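Bifunctional enzyme IspD/IspF (Campylobacter jejuni, PDB 1W55) catalyses two steps of isoprenoid precursor biosynthesis, transferring CMP from CTP to methylerythritol phosphate and cyclising the phosphorylated cytidylyl product to methylerythritol cyclodiphosphate with release of CMP. Local coordinates at residues H251-A256 with S359-K364; G259-G264 with D291-I296. All blocks are in the same frame, centred on the assembly; numbering follows the deposited sequence.

Contact 1: H251-A256 with S359-K364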
loop_
_atom_site.group_PDB
_atom_site.type_symbol
_atom_site.label_atom_id
_atom_site.label_comp_id
_atom_site.label_asym_id
_atom_site.label_seq_id
_atom_site.Cartn_x
_atom_site.Cartn_y
_atom_site.Cartn_z
ATOM N N HIS A 251 -18.733 18.106 -40.128
ATOM C CA HIS A 251 -17.425 18.449 -40.660
ATOM C C HIS A 251 -16.576 19.186 -39.629
ATOM O O HIS A 251 -15.384 18.899 -39.496
ATOM C CB HIS A 251 -17.574 19.262 -41.954
ATOM C CG HIS A 251 -18.290 18.514 -43.035
ATOM N ND1 HIS A 251 -18.956 19.142 -44.065
ATOM C CD2 HIS A 251 -18.468 17.185 -43.225
ATOM C CE1 HIS A 251 -19.508 18.233 -44.849
ATOM N NE2 HIS A 251 -19.220 17.037 -44.364
ATOM N N SER A 252 -17.202 20.102 -38.887
ATOM C CA SER A 252 -16.500 20.840 -37.841
ATOM C C SER A 252 -16.077 19.883 -36.737
ATOM O O SER A 252 -14.951 19.944 -36.247
ATOM C CB SER A 252 -17.388 21.948 -37.269
ATOM O OG SER A 252 -16.772 22.564 -36.151
ATOM N N LEU A 253 -16.982 18.988 -36.358
ATOM C CA LEU A 253 -16.708 18.038 -35.298
ATOM C C LEU A 253 -15.577 17.055 -35.675
ATOM O O LEU A 253 -14.713 16.746 -34.856
ATOM C CB LEU A 253 -17.981 17.289 -34.928
ATOM C CG LEU A 253 -17.845 16.232 -33.849
ATOM C CD1 LEU A 253 -17.185 16.808 -32.563
ATOM C CD2 LEU A 253 -19.223 15.622 -33.577
ATOM N N THR A 254 -15.593 16.577 -36.913
ATOM C CA THR A 254 -14.509 15.753 -37.439
ATOM C C THR A 254 -13.153 16.453 -37.263
ATOM O O THR A 254 -12.193 15.847 -36.807
ATOM C CB THR A 254 -14.775 15.467 -38.923
ATOM O OG1 THR A 254 -16.040 14.764 -39.073
ATOM C CG2 THR A 254 -13.716 14.528 -39.474
ATOM N N ASP A 255 -13.083 17.735 -37.620
ATOM C CA ASP A 255 -11.857 18.506 -37.438
ATOM C C ASP A 255 -11.400 18.544 -35.969
ATOM O O ASP A 255 -10.220 18.402 -35.693
ATOM C CB ASP A 255 -12.032 19.919 -37.986
ATOM C CG ASP A 255 -11.432 20.089 -39.376
ATOM O OD1 ASP A 255 -11.035 19.070 -39.978
ATOM O OD2 ASP A 255 -11.321 21.202 -39.948
ATOM N N ALA A 256 -12.332 18.708 -35.035
ATOM C CA ALA A 256 -11.974 18.792 -33.617
ATOM C C ALA A 256 -11.384 17.488 -33.105
ATOM O O ALA A 256 -10.385 17.492 -32.385
ATOM C CB ALA A 256 -13.174 19.233 -32.760
ATOM N N SER A 359 -16.636 23.638 -32.778
ATOM C CA SER A 359 -16.613 22.407 -31.989
ATOM C C SER A 359 -15.436 22.374 -31.024
ATOM O O SER A 359 -14.345 22.832 -31.360
ATOM C CB SER A 359 -16.526 21.166 -32.895
ATOM O OG SER A 359 -17.612 21.103 -33.800
ATOM N N SER A 360 -15.671 21.826 -29.828
ATOM C CA SER A 360 -14.606 21.533 -28.876
ATOM C C SER A 360 -14.740 20.098 -28.381
ATOM O O SER A 360 -15.842 19.612 -28.096
ATOM C CB SER A 360 -14.611 22.475 -27.665
ATOM O OG SER A 360 -14.740 23.816 -28.068
ATOM N N VAL A 361 -13.595 19.460 -28.220
ATOM C CA VAL A 361 -13.523 18.062 -27.846
ATOM C C VAL A 361 -12.394 17.897 -26.809
ATOM O O VAL A 361 -11.409 18.636 -26.834
ATOM C CB VAL A 361 -13.262 17.285 -29.150
ATOM C CG1 VAL A 361 -12.214 16.217 -29.013
ATOM C CG2 VAL A 361 -14.572 16.822 -29.766
ATOM N N ASN A 362 -12.571 16.972 -25.869
ATOM C CA ASN A 362 -11.502 16.553 -24.974
ATOM C C ASN A 362 -11.289 15.058 -25.189
ATOM O O ASN A 362 -12.246 14.281 -25.211
ATOM C CB ASN A 362 -11.849 16.854 -23.507
ATOM C CG ASN A 362 -11.255 18.177 -23.012
ATOM O OD1 ASN A 362 -10.577 18.892 -23.751
ATOM N ND2 ASN A 362 -11.493 18.490 -21.751
ATOM N N LEU A 363 -10.033 14.677 -25.398
ATOM C CA LEU A 363 -9.640 13.292 -25.594
ATOM C C LEU A 363 -8.732 12.882 -24.442
ATOM O O LEU A 363 -7.880 13.667 -24.009
ATOM C CB LEU A 363 -8.809 13.158 -26.868
ATOM C CG LEU A 363 -9.362 13.079 -28.278
ATOM C CD1 LEU A 363 -8.168 12.761 -29.228
ATOM C CD2 LEU A 363 -10.488 12.027 -28.394
ATOM N N LYS A 364 -8.907 11.654 -23.968
ATOM C CA LYS A 364 -7.975 11.047 -23.019
ATOM C C LYS A 364 -7.408 9.794 -23.668
ATOM O O LYS A 364 -7.873 9.387 -24.737
ATOM C CB LYS A 364 -8.698 10.662 -21.736
ATOM C CG LYS A 364 -9.684 9.534 -21.930
ATOM C CD LYS A 364 -10.452 9.228 -20.669
ATOM C CE LYS A 364 -11.507 8.164 -20.939
ATOM N NZ LYS A 364 -12.019 7.531 -19.696
#
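Where Ser252, Leu253 and Ala256 meet Ser359 and Val361, no ring or other planar side chain takes part; the faces that matter are those of the sheet. On one, strand 354-365 presents Ser359 and Val361 to helix 248-260, whereas Ser360 and Asn362 on the other meet a second subunit. Along its edges the strand is hydrogen-bonded to strands 210-224 and 298-308. The segment axes run in roughly the same direction, at 35°, with a closest approach of 7.4 Å.

Ser252 has OG anti to its backbone N (chi1 173°), and Ser359 OG donates a hydrogen bond of 2.9 Å to Ser252 OG. Ser252 OG is in turn bonded to Val357 O, two residues before Ser359 on the same strand. A turn further along, the contact becomes apolar. Ala256 CB lies 3.9 Å from Ser359 CB and 4.1 Å from Val361 CG2. That same Val361 CG2 takes Leu253 CD1 at 3.8 Å, the two side chains crossing at about a right angle.

The serine pair lies next to His251, which probably binds the divalent metal, and Ser252 also touches Asp217, another probable metal ligand. Both buried hydroxyls have a polar partner, in a directional bond, while the methyl packing beside them sets no direction.

Contact 2: G259-G264 with D291-I296; sequences GAAGLG and DKVREI
Ile296 meets Leu263 and Ala261 through a chi1 of 58°, which sets CG1 between the backbone N and the carbonyl carbon, and a chi2 of 163°, which extends CD1 away from CA. In Val293, CG1 is anti to the backbone N (chi1 164°) and CG2 lies beside it. Val293 CG2 presses on Ala261 CB at 3.5 Å. Val293 CG1 is a little farther from the same methyl. The two branches of Leu263 divide between Val293 and Ile296: Leu263 CD2 is 3.9 Å from Val293 CG2, while Leu263 CD1 meets Ile296 CD1 tip to tip at 3.8 Å.

Ala261 and Leu263 flank Gly262, where helix 248-260 ends in a Schellman motif; the positive phi of Gly262 turns the chain, and one of the two bonds back into the last turn runs from Gly262 N to Gly259 O (3.1 Å). The partner residues sit at the end of helix 282-295, and both helix ends lie over one face of the synthase sheet, where Phe298 touches Ala261 and Val293.

Lys292 lends its CB, 4.0 Å from Leu263 CD2, while the rest of its chain, bent at chi2, leads off. Ile296 CD1 also rests 3.7 Å from Ala261 O. Ile296 also touches Phe25 of the cytidylyltransferase region, and Gly264 N is hydrogen-bonded to Asn337 of a third subunit.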
loop_
_atom_site.group_PDB
_atom_site.type_symbol
_atom_site.label_atom_id
_atom_site.label_comp_id
_atom_site.label_asym_id
_atom_site.label_seq_id
_atom_site.Cartn_x
_atom_site.Cartn_y
_atom_site.Cartn_z
ATOM N N GLY A 259 -8.039 16.890 -34.684
ATOM C CA GLY A 259 -7.123 17.892 -34.163
ATOM C C GLY A 259 -6.591 17.530 -32.796
ATOM O O GLY A 259 -5.394 17.650 -32.549
ATOM N N ALA A 260 -7.478 17.053 -31.915
ATOM C CA ALA A 260 -7.085 16.654 -30.567
ATOM C C ALA A 260 -6.118 15.466 -30.595
ATOM O O ALA A 260 -5.268 15.334 -29.720
ATOM C CB ALA A 260 -8.327 16.339 -29.711
ATOM N N ALA A 261 -6.244 14.630 -31.625
ATOM C CA ALA A 261 -5.414 13.437 -31.790
ATOM C C ALA A 261 -4.150 13.698 -32.593
ATOM O O ALA A 261 -3.354 12.793 -32.796
ATOM C CB ALA A 261 -6.235 12.310 -32.452
ATOM N N GLY A 262 -3.980 14.928 -33.069
ATOM C CA GLY A 262 -2.831 15.288 -33.877
ATOM C C GLY A 262 -2.851 14.706 -35.283
ATOM O O GLY A 262 -1.799 14.523 -35.877
ATOM N N LEU A 263 -4.043 14.471 -35.835
ATOM C CA LEU A 263 -4.193 13.747 -37.097
ATOM C C LEU A 263 -4.604 14.615 -38.286
ATOM O O LEU A 263 -5.199 14.115 -39.249
ATOM C CB LEU A 263 -5.206 12.612 -36.917
ATOM C CG LEU A 263 -4.778 11.135 -36.840
ATOM C CD1 LEU A 263 -3.371 10.938 -36.299
ATOM C CD2 LEU A 263 -5.816 10.289 -36.045
ATOM N N GLY A 264 -4.285 15.905 -38.233
ATOM C CA GLY A 264 -4.508 16.787 -39.366
ATOM C C GLY A 264 -5.890 17.421 -39.362
ATOM O O GLY A 264 -6.359 17.907 -38.325
ATOM N N ASP A 291 -12.599 6.395 -35.616
ATOM C CA ASP A 291 -11.911 5.100 -35.684
ATOM C C ASP A 291 -10.398 5.281 -35.782
ATOM O O ASP A 291 -9.649 4.562 -35.123
ATOM C CB ASP A 291 -12.383 4.265 -36.882
ATOM C CG ASP A 291 -13.734 3.595 -36.652
ATOM O OD1 ASP A 291 -14.176 3.485 -35.478
ATOM O OD2 ASP A 291 -14.421 3.144 -37.609
ATOM N N LYS A 292 -9.948 6.217 -36.616
ATOM C CA LYS A 292 -8.514 6.514 -36.726
ATOM C C LYS A 292 -7.905 6.937 -35.389
ATOM O O LYS A 292 -6.794 6.540 -35.052
ATOM C CB LYS A 292 -8.244 7.602 -37.774
ATOM C CG LYS A 292 -8.544 7.188 -39.198
ATOM C CD LYS A 292 -7.575 6.113 -39.699
ATOM C CE LYS A 292 -8.193 5.338 -40.868
ATOM N NZ LYS A 292 -7.184 4.800 -41.829
ATOM N N VAL A 293 -8.663 7.728 -34.636
ATOM C CA VAL A 293 -8.233 8.278 -33.356
ATOM C C VAL A 293 -8.170 7.170 -32.308
ATOM O O VAL A 293 -7.269 7.141 -31.469
ATOM C CB VAL A 293 -9.192 9.422 -32.926
ATOM C CG1 VAL A 293 -9.038 9.770 -31.472
ATOM C CG2 VAL A 293 -8.992 10.647 -33.825
ATOM N N ARG A 294 -9.121 6.252 -32.366
ATOM C CA ARG A 294 -9.128 5.112 -31.456
ATOM C C ARG A 294 -7.973 4.135 -31.731
ATOM O O ARG A 294 -7.461 3.505 -30.809
ATOM C CB ARG A 294 -10.464 4.393 -31.539
ATOM C CG ARG A 294 -11.628 5.179 -30.981
ATOM C CD ARG A 294 -12.965 4.506 -31.213
ATOM N NE ARG A 294 -13.198 3.417 -30.267
ATOM C CZ ARG A 294 -13.974 2.359 -30.500
ATOM N NH1 ARG A 294 -14.608 2.213 -31.664
ATOM N NH2 ARG A 294 -14.114 1.438 -29.560
ATOM N N GLU A 295 -7.576 4.014 -32.999
ATOM C CA GLU A 295 -6.466 3.141 -33.400
ATOM C C GLU A 295 -5.156 3.542 -32.727
ATOM O O GLU A 295 -4.364 2.685 -32.354
ATOM C CB GLU A 295 -6.286 3.145 -34.924
ATOM C CG GLU A 295 -7.251 2.217 -35.652
ATOM C CD GLU A 295 -7.216 2.374 -37.167
ATOM O OE1 GLU A 295 -6.333 3.103 -37.695
ATOM O OE2 GLU A 295 -8.078 1.757 -37.833
ATOM N N ILE A 296 -4.944 4.849 -32.570
ATOM C CA ILE A 296 -3.744 5.360 -31.898
ATOM C C ILE A 296 -3.904 5.595 -30.383
ATOM O O ILE A 296 -3.062 6.232 -29.761
ATOM C CB ILE A 296 -3.158 6.589 -32.623
ATOM C CG1 ILE A 296 -4.185 7.728 -32.722
ATOM C CG2 ILE A 296 -2.634 6.199 -34.018
ATOM C CD1 ILE A 296 -3.553 9.068 -33.047
#

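Contacts 1 and 2 lie about 10 Å apart, centre to centre, in the cyclodiphosphate synthase part of the chain, and share helix 248-260: its middle packs on strand 354-365 in contact 1, its C-terminal end meets helix 282-295 in contact 2. Along the chain, 259-264 and 291-296 are nested within the loop closed between 251-256 and 359-364. Leu363 of the strand joins them directly, its CD1 lying 3.6 Å from Ala260 CB and 3.8 Å from Val293 CG1. Both helices lie on the same face of the mixed sheet. Together the contacts run from the neighbourhood of the metal site to the junction with the cytidylyltransferase part, and both touch a third subunit.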